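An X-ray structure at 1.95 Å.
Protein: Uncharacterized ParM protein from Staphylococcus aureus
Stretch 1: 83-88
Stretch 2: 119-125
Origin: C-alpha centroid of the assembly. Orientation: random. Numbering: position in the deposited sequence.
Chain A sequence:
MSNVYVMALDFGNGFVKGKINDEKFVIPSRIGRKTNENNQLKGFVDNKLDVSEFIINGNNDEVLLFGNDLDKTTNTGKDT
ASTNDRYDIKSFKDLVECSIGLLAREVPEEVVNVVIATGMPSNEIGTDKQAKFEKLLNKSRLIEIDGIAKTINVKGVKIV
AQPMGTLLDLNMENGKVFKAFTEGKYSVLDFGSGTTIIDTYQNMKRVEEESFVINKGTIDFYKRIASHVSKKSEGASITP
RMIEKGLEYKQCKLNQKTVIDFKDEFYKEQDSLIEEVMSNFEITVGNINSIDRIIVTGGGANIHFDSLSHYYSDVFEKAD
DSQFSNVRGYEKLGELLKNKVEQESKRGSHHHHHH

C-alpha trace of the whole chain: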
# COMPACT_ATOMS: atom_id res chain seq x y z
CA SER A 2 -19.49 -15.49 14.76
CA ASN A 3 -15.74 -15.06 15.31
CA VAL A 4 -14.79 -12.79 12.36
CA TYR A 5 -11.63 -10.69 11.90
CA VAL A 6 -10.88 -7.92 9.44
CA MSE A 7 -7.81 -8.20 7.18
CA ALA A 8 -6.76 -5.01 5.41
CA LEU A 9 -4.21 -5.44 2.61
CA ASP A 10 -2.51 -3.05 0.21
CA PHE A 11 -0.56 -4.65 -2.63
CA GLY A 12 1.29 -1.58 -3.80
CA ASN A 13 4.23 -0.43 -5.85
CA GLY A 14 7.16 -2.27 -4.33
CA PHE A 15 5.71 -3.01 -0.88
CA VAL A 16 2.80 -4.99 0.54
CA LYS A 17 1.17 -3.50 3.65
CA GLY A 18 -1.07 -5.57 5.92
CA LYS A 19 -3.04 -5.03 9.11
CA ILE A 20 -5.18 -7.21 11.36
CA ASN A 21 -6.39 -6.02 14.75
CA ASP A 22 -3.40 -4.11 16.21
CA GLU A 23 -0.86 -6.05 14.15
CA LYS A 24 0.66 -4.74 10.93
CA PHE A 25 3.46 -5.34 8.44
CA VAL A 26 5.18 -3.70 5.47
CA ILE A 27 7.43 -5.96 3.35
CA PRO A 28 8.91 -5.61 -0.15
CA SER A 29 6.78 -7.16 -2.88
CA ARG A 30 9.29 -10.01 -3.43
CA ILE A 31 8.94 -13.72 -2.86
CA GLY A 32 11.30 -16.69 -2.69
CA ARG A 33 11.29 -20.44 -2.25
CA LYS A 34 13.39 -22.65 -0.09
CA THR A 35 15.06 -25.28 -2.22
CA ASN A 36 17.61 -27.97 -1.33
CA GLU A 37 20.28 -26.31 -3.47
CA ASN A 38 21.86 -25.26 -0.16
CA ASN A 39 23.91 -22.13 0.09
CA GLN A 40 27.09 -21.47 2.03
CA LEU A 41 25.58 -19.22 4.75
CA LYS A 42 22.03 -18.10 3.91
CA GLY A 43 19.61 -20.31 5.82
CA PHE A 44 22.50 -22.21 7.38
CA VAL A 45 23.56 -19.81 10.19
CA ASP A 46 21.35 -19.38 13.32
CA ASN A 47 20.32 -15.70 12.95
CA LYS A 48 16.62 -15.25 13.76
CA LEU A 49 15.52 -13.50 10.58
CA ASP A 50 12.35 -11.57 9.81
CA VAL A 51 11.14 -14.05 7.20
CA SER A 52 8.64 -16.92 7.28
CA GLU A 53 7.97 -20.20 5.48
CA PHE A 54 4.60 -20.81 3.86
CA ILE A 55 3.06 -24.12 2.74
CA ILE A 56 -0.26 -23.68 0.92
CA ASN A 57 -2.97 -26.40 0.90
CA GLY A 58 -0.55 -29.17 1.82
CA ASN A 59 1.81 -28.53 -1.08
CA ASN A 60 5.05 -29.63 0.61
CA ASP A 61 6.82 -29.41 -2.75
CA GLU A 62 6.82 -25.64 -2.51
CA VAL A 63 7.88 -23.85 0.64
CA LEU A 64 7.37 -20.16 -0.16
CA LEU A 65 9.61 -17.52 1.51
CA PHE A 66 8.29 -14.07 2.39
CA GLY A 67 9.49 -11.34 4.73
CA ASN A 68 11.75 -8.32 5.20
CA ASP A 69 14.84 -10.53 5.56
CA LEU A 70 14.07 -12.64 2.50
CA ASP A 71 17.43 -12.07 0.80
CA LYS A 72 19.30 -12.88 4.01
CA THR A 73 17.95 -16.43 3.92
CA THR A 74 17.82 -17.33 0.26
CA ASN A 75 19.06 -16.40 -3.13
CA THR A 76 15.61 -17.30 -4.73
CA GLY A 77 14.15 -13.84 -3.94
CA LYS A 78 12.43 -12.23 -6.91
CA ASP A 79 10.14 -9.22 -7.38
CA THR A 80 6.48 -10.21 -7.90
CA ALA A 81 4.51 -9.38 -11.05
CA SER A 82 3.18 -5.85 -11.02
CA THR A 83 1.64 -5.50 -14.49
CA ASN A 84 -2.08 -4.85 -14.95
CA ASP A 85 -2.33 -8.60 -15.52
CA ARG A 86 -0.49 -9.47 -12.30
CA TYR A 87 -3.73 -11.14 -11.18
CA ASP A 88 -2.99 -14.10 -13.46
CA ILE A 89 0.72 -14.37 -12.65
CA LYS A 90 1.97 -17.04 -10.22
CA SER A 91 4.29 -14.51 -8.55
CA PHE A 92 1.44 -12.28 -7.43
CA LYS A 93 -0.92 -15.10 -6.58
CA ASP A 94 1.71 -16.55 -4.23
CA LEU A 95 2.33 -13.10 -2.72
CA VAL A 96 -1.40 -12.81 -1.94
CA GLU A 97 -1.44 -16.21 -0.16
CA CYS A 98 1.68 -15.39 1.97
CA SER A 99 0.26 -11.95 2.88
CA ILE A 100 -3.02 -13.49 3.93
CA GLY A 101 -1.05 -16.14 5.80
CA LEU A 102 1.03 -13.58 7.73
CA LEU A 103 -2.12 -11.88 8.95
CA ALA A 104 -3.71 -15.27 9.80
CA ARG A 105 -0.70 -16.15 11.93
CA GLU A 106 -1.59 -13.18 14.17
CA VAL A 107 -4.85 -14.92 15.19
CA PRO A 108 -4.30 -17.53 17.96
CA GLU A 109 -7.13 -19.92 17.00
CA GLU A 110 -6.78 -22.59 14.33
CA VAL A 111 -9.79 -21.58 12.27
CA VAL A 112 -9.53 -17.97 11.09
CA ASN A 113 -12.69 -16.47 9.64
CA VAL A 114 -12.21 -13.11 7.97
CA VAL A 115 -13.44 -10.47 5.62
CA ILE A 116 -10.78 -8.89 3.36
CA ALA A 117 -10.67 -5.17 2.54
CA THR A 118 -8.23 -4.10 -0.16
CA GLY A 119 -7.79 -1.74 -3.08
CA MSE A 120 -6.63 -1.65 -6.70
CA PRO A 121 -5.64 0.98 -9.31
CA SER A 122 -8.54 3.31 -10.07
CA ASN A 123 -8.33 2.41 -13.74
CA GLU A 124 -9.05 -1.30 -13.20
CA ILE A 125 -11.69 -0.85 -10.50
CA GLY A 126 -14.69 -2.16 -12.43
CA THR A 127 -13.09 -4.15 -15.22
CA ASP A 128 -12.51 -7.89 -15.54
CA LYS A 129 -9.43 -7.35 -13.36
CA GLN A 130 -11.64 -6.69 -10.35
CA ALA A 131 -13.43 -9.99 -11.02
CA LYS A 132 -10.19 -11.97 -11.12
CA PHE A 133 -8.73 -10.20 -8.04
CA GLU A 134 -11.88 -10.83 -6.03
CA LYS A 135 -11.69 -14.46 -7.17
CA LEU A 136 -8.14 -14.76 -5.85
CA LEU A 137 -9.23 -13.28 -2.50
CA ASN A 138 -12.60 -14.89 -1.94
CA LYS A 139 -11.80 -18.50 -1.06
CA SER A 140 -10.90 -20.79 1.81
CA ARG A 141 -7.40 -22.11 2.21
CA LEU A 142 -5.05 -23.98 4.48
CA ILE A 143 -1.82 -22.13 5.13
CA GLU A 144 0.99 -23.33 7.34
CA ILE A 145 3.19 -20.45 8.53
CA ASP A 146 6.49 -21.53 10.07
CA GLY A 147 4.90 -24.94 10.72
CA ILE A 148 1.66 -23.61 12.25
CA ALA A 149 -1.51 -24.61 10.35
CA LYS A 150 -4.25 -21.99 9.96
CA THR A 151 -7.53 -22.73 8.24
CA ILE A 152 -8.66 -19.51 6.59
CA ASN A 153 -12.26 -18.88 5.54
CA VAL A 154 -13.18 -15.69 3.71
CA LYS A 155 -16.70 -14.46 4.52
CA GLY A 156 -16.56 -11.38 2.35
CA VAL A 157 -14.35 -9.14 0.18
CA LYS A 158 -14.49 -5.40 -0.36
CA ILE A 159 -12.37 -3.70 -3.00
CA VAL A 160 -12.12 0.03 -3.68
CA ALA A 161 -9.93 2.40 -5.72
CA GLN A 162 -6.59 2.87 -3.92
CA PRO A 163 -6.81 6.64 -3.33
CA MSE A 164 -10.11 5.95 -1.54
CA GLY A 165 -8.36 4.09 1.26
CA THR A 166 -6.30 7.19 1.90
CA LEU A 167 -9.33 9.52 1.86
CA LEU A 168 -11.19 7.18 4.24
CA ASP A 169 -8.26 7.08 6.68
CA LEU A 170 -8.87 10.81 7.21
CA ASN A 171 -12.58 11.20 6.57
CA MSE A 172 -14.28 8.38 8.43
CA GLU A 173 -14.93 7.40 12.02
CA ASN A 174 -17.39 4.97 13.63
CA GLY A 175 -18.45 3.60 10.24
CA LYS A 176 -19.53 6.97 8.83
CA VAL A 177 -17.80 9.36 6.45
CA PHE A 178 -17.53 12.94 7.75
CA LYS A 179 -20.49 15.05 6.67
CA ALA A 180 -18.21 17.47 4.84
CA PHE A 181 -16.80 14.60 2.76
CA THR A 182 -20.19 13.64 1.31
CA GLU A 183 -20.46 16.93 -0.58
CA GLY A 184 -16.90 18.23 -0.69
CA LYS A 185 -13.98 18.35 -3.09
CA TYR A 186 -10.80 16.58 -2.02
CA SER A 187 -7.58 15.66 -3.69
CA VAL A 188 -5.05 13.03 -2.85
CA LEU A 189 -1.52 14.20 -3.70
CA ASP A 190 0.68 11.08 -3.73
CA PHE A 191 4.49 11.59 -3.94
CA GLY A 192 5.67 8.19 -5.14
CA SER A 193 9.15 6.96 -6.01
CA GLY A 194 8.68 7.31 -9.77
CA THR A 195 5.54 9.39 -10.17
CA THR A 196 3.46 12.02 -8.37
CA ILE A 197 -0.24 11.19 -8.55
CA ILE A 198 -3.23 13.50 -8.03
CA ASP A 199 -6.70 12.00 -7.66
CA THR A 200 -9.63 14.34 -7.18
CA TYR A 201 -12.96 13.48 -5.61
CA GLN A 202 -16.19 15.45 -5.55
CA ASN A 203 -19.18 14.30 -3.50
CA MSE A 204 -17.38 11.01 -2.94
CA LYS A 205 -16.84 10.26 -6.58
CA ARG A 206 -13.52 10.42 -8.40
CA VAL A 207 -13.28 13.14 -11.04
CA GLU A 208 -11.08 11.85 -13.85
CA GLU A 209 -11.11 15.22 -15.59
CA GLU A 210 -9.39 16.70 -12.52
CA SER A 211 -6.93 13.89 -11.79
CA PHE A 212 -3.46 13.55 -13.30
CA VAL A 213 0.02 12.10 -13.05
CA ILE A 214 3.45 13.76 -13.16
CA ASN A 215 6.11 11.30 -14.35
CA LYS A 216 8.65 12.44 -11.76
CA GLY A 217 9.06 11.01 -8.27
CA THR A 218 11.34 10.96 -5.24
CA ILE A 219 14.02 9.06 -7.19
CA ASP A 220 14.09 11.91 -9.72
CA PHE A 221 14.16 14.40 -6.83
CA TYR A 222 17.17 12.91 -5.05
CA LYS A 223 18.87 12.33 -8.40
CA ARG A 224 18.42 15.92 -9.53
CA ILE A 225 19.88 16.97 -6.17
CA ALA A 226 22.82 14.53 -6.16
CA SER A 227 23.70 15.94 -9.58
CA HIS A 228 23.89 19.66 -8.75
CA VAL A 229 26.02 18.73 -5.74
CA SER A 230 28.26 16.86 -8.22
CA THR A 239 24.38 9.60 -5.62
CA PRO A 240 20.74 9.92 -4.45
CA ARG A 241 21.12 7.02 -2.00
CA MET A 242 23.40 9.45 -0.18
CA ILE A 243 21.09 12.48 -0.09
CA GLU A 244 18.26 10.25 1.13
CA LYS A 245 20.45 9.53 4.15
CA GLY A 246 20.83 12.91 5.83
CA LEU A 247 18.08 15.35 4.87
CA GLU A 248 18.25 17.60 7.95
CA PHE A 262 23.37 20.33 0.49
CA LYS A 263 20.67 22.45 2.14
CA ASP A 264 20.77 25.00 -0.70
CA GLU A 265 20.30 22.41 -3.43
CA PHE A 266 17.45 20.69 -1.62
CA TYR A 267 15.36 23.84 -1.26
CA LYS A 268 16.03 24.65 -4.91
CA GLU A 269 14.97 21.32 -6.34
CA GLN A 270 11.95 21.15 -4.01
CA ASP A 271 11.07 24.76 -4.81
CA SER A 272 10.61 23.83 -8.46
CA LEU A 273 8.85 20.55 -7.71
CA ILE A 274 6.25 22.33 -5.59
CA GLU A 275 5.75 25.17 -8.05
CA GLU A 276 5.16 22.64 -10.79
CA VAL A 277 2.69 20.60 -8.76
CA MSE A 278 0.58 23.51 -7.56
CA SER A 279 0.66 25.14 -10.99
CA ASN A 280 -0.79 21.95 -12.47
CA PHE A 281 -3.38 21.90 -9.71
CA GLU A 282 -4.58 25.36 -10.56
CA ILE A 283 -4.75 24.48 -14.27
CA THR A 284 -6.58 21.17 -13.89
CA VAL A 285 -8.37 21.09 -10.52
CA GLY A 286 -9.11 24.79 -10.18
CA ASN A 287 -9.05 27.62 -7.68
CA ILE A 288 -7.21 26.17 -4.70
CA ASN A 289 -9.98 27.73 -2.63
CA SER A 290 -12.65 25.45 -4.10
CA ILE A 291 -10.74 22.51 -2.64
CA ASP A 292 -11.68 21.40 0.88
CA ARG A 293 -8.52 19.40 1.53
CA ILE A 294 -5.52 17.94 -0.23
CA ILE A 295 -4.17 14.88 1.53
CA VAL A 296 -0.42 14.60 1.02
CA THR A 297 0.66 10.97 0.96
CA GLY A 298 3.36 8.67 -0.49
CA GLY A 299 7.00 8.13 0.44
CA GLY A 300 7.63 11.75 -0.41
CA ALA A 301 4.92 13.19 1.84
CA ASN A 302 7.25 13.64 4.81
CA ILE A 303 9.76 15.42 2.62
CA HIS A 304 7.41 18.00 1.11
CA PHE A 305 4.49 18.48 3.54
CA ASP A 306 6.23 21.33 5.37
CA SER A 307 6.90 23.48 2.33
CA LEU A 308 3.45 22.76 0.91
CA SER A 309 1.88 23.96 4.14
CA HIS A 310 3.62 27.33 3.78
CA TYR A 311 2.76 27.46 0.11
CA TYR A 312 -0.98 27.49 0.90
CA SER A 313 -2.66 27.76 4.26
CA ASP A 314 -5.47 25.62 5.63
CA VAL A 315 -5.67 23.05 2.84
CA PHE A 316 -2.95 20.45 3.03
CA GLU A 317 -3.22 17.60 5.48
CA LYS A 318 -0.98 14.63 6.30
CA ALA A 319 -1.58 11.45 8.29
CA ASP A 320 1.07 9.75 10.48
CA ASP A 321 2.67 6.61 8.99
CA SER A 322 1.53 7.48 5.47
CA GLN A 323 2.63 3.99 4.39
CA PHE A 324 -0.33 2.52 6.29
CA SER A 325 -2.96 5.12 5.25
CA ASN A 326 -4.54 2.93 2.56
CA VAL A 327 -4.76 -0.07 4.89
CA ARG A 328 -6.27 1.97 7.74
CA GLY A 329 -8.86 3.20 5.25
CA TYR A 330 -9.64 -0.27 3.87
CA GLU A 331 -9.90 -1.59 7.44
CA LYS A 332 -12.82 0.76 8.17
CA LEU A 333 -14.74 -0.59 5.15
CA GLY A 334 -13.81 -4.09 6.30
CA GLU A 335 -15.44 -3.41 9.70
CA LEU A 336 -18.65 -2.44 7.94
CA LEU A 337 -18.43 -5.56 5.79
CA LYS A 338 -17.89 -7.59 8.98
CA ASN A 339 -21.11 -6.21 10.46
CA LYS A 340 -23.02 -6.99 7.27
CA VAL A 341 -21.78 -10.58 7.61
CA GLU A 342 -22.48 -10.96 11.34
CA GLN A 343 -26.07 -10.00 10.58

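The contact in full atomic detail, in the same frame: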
# COMPACT_ATOMS: atom_id res chain seq x y z
N THR A 83 2.38 -5.97 -13.32
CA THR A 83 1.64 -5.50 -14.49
C THR A 83 0.15 -5.55 -14.21
O THR A 83 -0.28 -6.15 -13.22
CB THR A 83 1.92 -6.36 -15.75
OG1 THR A 83 1.92 -7.75 -15.39
CG2 THR A 83 3.26 -5.99 -16.37
N ASN A 84 -0.63 -4.91 -15.07
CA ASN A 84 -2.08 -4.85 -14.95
C ASN A 84 -2.69 -6.26 -15.01
O ASN A 84 -3.86 -6.45 -14.72
CB ASN A 84 -2.66 -4.04 -16.11
CG ASN A 84 -2.42 -4.70 -17.45
OD1 ASN A 84 -1.27 -4.96 -17.83
ND2 ASN A 84 -3.49 -5.00 -18.17
N ASP A 85 -1.88 -7.22 -15.42
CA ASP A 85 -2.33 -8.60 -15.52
C ASP A 85 -1.66 -9.44 -14.43
O ASP A 85 -1.63 -10.67 -14.50
CB ASP A 85 -1.99 -9.16 -16.89
CG ASP A 85 -0.55 -8.90 -17.28
OD1 ASP A 85 0.35 -9.48 -16.64
OD2 ASP A 85 -0.32 -8.10 -18.21
N ARG A 86 -1.15 -8.78 -13.40
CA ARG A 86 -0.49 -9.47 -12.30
C ARG A 86 -1.43 -10.49 -11.66
O ARG A 86 -0.99 -11.48 -11.07
CB ARG A 86 -0.05 -8.46 -11.23
CG ARG A 86 -1.21 -7.68 -10.64
CD ARG A 86 -0.75 -6.63 -9.63
NE ARG A 86 -1.89 -5.91 -9.07
CZ ARG A 86 -1.85 -5.15 -7.97
NH1 ARG A 86 -0.72 -5.00 -7.29
NH2 ARG A 86 -2.96 -4.53 -7.56
N TYR A 87 -2.74 -10.25 -11.80
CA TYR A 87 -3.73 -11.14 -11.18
C TYR A 87 -3.66 -12.58 -11.68
O TYR A 87 -4.08 -13.50 -11.00
CB TYR A 87 -5.18 -10.57 -11.32
CG TYR A 87 -5.18 -9.16 -10.79
CD1 TYR A 87 -5.18 -8.07 -11.67
CD2 TYR A 87 -5.17 -8.92 -9.43
CE1 TYR A 87 -5.14 -6.78 -11.21
CE2 TYR A 87 -5.09 -7.61 -8.95
CZ TYR A 87 -5.07 -6.55 -9.85
OH TYR A 87 -4.97 -5.26 -9.39
N ASP A 88 -3.10 -12.77 -12.88
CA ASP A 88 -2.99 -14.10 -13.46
C ASP A 88 -1.57 -14.64 -13.39
O ASP A 88 -1.30 -15.71 -13.92
CB ASP A 88 -3.43 -14.08 -14.93
CG ASP A 88 -4.87 -13.68 -15.10
OD1 ASP A 88 -5.76 -14.34 -14.50
OD2 ASP A 88 -5.12 -12.70 -15.83
N GLY A 119 -7.57 -2.70 -2.02
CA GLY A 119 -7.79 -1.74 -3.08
C GLY A 119 -7.05 -2.13 -4.35
O GLY A 119 -6.26 -3.09 -4.36
N MSE A 120 -7.31 -1.40 -5.43
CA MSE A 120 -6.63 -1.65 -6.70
C MSE A 120 -6.60 -0.34 -7.47
O MSE A 120 -7.32 0.61 -7.12
CB MSE A 120 -7.34 -2.76 -7.50
CG MSE A 120 -8.84 -2.65 -7.64
SE MSE A 120 -9.60 -4.15 -8.67
CE MSE A 120 -9.92 -5.45 -7.32
N PRO A 121 -5.74 -0.25 -8.51
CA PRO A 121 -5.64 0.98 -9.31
C PRO A 121 -7.03 1.45 -9.75
O PRO A 121 -7.86 0.64 -10.12
CB PRO A 121 -4.78 0.55 -10.50
CG PRO A 121 -3.86 -0.47 -9.87
CD PRO A 121 -4.81 -1.28 -9.02
N SER A 122 -7.25 2.75 -9.69
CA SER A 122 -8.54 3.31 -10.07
C SER A 122 -8.96 2.89 -11.47
O SER A 122 -10.14 2.67 -11.72
CB SER A 122 -8.50 4.84 -9.98
OG SER A 122 -8.13 5.28 -8.68
N ASN A 123 -8.00 2.78 -12.37
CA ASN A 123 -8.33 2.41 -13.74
C ASN A 123 -8.76 0.97 -13.98
O ASN A 123 -9.22 0.64 -15.06
CB ASN A 123 -7.17 2.78 -14.69
CG ASN A 123 -5.93 1.94 -14.45
OD1 ASN A 123 -4.91 2.13 -15.12
ND2 ASN A 123 -5.99 1.03 -13.50
N GLU A 124 -8.62 0.09 -12.99
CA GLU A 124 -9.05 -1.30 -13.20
C GLU A 124 -10.24 -1.65 -12.32
O GLU A 124 -10.83 -2.73 -12.45
CB GLU A 124 -7.90 -2.28 -12.94
CG GLU A 124 -6.70 -1.68 -12.24
CD GLU A 124 -5.56 -2.68 -12.10
OE1 GLU A 124 -5.76 -3.73 -11.46
OE2 GLU A 124 -4.46 -2.41 -12.64
N ILE A 125 -10.61 -0.71 -11.47
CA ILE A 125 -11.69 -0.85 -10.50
C ILE A 125 -13.11 -0.94 -11.07
O ILE A 125 -13.96 -0.10 -10.78
CB ILE A 125 -11.62 0.30 -9.46
CG1 ILE A 125 -12.52 0.00 -8.26
CG2 ILE A 125 -12.03 1.62 -10.11
CD1 ILE A 125 -12.06 -1.18 -7.46
O HOH W 1 -3.07 -2.77 -5.28

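The backbones stay well apart here and leave the work to a few long side chains. The nearest pair of CA atoms, N84 CA and E124 CA, lies 8.0 Å apart, and no backbone hydrogen bond crosses the gap. Each stretch is instead folded on itself. T83 to R86 form a type I turn, closed by R86 N to T83 O at 2.8 Å, and T83 OG1 donates to D85 OD1 at 2.6 Å on the side away from the contact. The turn runs into the 3-10 segment 86-88, from which R86 and Y87 both point their CA-to-CB bonds toward the other stretch. There, a strand ends in G119 and M120, and the chain then bends so that E124 N reaches P121 O at 3.0 Å; the E124 side chain comes back toward Y87.

The direct polar link is one hydrogen bond, Y87 OH to E124 OE1 at 2.7 Å, with the carboxylate at the ring edge, near its plane. The phenol donates, so its oxygen remains free to accept, and R86 uses it: R86 NH2 gives to Y87 OH at 2.8 Å, with a weak second bond from R86 NE to Y87 OH at 3.2 Å. Arginine, tyrosine and glutamate thus form a relay in which the hydroxyl is both acceptor and donor. E124 holds an off-rotamer chi1 of 13°.

A water extends the polar network, accepting from R86 NH2 at 2.9 Å and donating weakly to G119 O at 3.3 Å.

Two carbons of stretch 2 pack against the hydroxyl from one side. Y87 OH lies 3.9 Å from CB of selenomethionine M120 and 4.0 Å from P121 CD, while R86 NH2 also approaches P121 CD at 4.0 Å. Only 174 Å² is buried in total, so the rule is economy: a small interface organized around one shared hydroxyl.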